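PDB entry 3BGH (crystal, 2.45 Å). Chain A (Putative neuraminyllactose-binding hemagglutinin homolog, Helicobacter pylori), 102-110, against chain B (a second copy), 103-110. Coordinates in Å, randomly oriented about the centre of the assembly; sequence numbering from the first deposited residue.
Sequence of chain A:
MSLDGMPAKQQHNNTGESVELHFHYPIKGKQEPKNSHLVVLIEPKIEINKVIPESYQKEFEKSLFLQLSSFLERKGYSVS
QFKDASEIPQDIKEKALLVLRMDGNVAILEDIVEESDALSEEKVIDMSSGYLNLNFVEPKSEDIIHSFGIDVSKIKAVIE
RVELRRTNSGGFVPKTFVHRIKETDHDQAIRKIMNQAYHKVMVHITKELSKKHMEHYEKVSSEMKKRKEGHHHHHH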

# COMPACT_ATOMS: atom_id res chain seq x y z
N MET A 102 -3.77 12.98 -9.49
CA MET A 102 -3.11 11.78 -9.02
C MET A 102 -3.04 11.71 -7.48
O MET A 102 -2.51 12.62 -6.84
CB MET A 102 -1.69 11.70 -9.61
CG MET A 102 -1.12 10.28 -9.65
SD MET A 102 0.63 10.22 -10.15
CE MET A 102 0.59 11.46 -11.50
N ASP A 103 -3.57 10.63 -6.91
CA ASP A 103 -3.49 10.37 -5.49
C ASP A 103 -3.02 8.94 -5.20
O ASP A 103 -3.25 8.02 -5.99
CB ASP A 103 -4.83 10.66 -4.82
CG ASP A 103 -5.36 12.08 -5.14
OD1 ASP A 103 -5.27 12.96 -4.25
OD2 ASP A 103 -5.86 12.31 -6.27
N GLY A 104 -2.39 8.75 -4.05
CA GLY A 104 -1.91 7.44 -3.64
C GLY A 104 -0.91 7.43 -2.50
O GLY A 104 -0.86 8.35 -1.68
N ASN A 105 -0.12 6.36 -2.44
CA ASN A 105 0.87 6.21 -1.38
C ASN A 105 1.86 5.19 -1.75
O ASN A 105 1.60 4.29 -2.57
CB ASN A 105 0.21 5.77 -0.04
CG ASN A 105 -0.10 4.30 -0.00
OD1 ASN A 105 -1.11 3.85 -0.57
ND2 ASN A 105 0.78 3.52 0.62
N VAL A 106 3.02 5.33 -1.14
CA VAL A 106 4.07 4.33 -1.24
C VAL A 106 4.67 4.14 0.14
O VAL A 106 4.91 5.11 0.86
CB VAL A 106 5.12 4.64 -2.35
CG1 VAL A 106 5.83 5.93 -2.09
CG2 VAL A 106 6.14 3.51 -2.46
N ALA A 107 4.87 2.89 0.53
CA ALA A 107 5.42 2.58 1.82
C ALA A 107 6.51 1.57 1.63
O ALA A 107 6.46 0.75 0.71
CB ALA A 107 4.34 2.04 2.72
N ILE A 108 7.53 1.65 2.47
CA ILE A 108 8.60 0.67 2.45
C ILE A 108 8.61 -0.14 3.78
O ILE A 108 8.55 0.40 4.89
CB ILE A 108 9.93 1.34 2.06
CG1 ILE A 108 9.84 1.69 0.57
CG2 ILE A 108 11.13 0.41 2.30
CD1 ILE A 108 10.83 2.63 0.06
N LEU A 109 8.57 -1.46 3.62
CA LEU A 109 8.69 -2.39 4.73
C LEU A 109 10.13 -2.87 4.79
O LEU A 109 10.76 -3.13 3.77
CB LEU A 109 7.77 -3.57 4.54
CG LEU A 109 6.28 -3.36 4.83
CD1 LEU A 109 5.61 -2.37 3.88
CD2 LEU A 109 5.62 -4.69 4.73
N GLU A 110 10.64 -2.97 6.00
CA GLU A 110 12.04 -3.28 6.22
C GLU A 110 12.18 -4.65 6.82
O GLU A 110 11.27 -5.12 7.51
CB GLU A 110 12.69 -2.21 7.13
CG GLU A 110 12.81 -0.86 6.42
CD GLU A 110 13.45 0.23 7.25
OE1 GLU A 110 13.55 0.07 8.49
OE2 GLU A 110 13.85 1.26 6.66
N ASP B 103 4.98 -6.11 11.69
CA ASP B 103 5.09 -4.73 11.20
C ASP B 103 4.48 -4.59 9.83
O ASP B 103 4.50 -5.53 9.05
CB ASP B 103 6.57 -4.32 11.17
CG ASP B 103 7.20 -4.31 12.56
OD1 ASP B 103 6.63 -3.64 13.46
OD2 ASP B 103 8.24 -4.98 12.79
N GLY B 104 3.95 -3.41 9.52
CA GLY B 104 3.51 -3.12 8.17
C GLY B 104 2.61 -1.92 8.10
O GLY B 104 2.62 -1.11 9.00
N ASN B 105 1.82 -1.82 7.04
CA ASN B 105 0.86 -0.75 6.91
C ASN B 105 -0.39 -1.11 6.13
O ASN B 105 -0.37 -2.06 5.34
CB ASN B 105 1.50 0.44 6.21
CG ASN B 105 1.69 0.21 4.76
OD1 ASN B 105 2.61 -0.51 4.37
ND2 ASN B 105 0.83 0.81 3.94
N VAL B 106 -1.44 -0.31 6.35
CA VAL B 106 -2.68 -0.38 5.61
C VAL B 106 -2.95 1.05 5.19
O VAL B 106 -2.87 1.93 6.03
CB VAL B 106 -3.89 -0.80 6.49
CG1 VAL B 106 -5.20 -0.92 5.65
CG2 VAL B 106 -3.59 -2.12 7.26
N ALA B 107 -3.29 1.29 3.94
CA ALA B 107 -3.70 2.60 3.49
C ALA B 107 -5.01 2.54 2.74
O ALA B 107 -5.33 1.54 2.13
CB ALA B 107 -2.58 3.28 2.62
N ILE B 108 -5.79 3.61 2.78
CA ILE B 108 -7.05 3.59 2.02
C ILE B 108 -7.04 4.71 0.99
O ILE B 108 -6.61 5.83 1.30
CB ILE B 108 -8.27 3.58 2.95
CG1 ILE B 108 -8.42 2.17 3.53
CG2 ILE B 108 -9.56 3.94 2.16
CD1 ILE B 108 -9.34 2.03 4.67
N LEU B 109 -7.36 4.37 -0.26
CA LEU B 109 -7.39 5.34 -1.34
C LEU B 109 -8.85 5.59 -1.60
O LEU B 109 -9.65 4.67 -1.57
CB LEU B 109 -6.73 4.79 -2.60
CG LEU B 109 -5.20 4.58 -2.64
CD1 LEU B 109 -4.73 3.34 -1.88
CD2 LEU B 109 -4.81 4.49 -4.09
N GLU B 110 -9.19 6.84 -1.87
CA GLU B 110 -10.59 7.20 -2.02
C GLU B 110 -10.96 7.58 -3.44
O GLU B 110 -10.09 8.00 -4.22
CB GLU B 110 -10.90 8.35 -1.10
CG GLU B 110 -10.79 7.95 0.35
CD GLU B 110 -10.93 9.14 1.27
OE1 GLU B 110 -10.13 10.10 1.13
OE2 GLU B 110 -11.85 9.10 2.11
O HOH W 1 0.58 0.85 1.01

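Two strands, one from each copy, run face to face and nearly antiparallel, at 172° between their N-to-C directions. Their axes come no closer than 7.4 Å, too far for a backbone ladder, and no direct hydrogen bond crosses between the stretches. What joins them is side-chain packing and one bridging water. The register is close to symmetric: Gly A104 lies opposite Leu B109, Asn A105 opposite Ala B107, and the same pairings recur with the chains exchanged.

Strand alternation sets the pattern. Asn A105 and Asn B105, Ala A107 and Ala B107, and Leu A109 and Leu B109 send their CA-to-CB bonds toward the partner, while Val A106, Val B106, Ile A108 and Ile B108 point away and bury their branched side chains on the other side of the strand, making no contact here. The summed buried surface is modest, 288 Å², and the asparagines and leucines contribute most of it.

At the centre, Asn A105 and Asn B105 adopt nearly the same conformation, chi1 in the p well at 79° and 74°, chi2 at -80° and -76°. The matched pair brings the two amides close without joining them directly: Asn A105 ND2 and Asn B105 ND2 are 4.3 Å apart, and water 1 sits between, its O accepting from Asn A105 ND2 at 2.7 Å and from Asn B105 ND2 at 2.9 Å. Two donors facing each other would have nothing to give to; a water accepting from both resolves this. Each OD1 is hydrogen-bonded elsewhere in the structure, so the buried amides pay little for their polarity.

The other ends of these amides rest against aliphatic neighbours. Asn A105 OD1 lies 3.6 Å from Ala B107 CB, and Ala A107 CB lies 3.5 Å from Asn B105 OD1. Alanine suits this position: its methyl already meets the opposing amide at van der Waals distance, filling the space with a single carbon.

Leucine closes each end of the patch. Both copies take chi1 m and chi2 p (-77° and 65° in Leu A109, -71° and 77° in Leu B109), a less common leucine rotamer, and here it divides the two methyls between two neighbours. Leu A109 CD1 packs 3.6 Å from Asn B105 OD1, while Leu A109 CD2 lies 4.3 Å from Gly B104 CA. In the equivalent site with the chains exchanged, Leu B109 CD1 is 3.9 Å from Asn A105 OD1 and Leu B109 CD2 is 4.2 Å from Gly A104 CA.

Glycine gives the leucine a bare stretch of backbone to lie against: Gly A104 CA lies 6.3 Å from Leu B109 CA, whereas Asn A105 CA lies 7.6 Å from Ala B107 CA. At Gly B104 the backbone angles, 164/-159, demand glycine by themselves, since a CB would be jammed against the carbonyl O of the preceding residue.

The rule is compact: leucine over glycine where the backbones come closest, alanine against the asparagine amide between, and a polar centre in which each ND2 gives to the shared water.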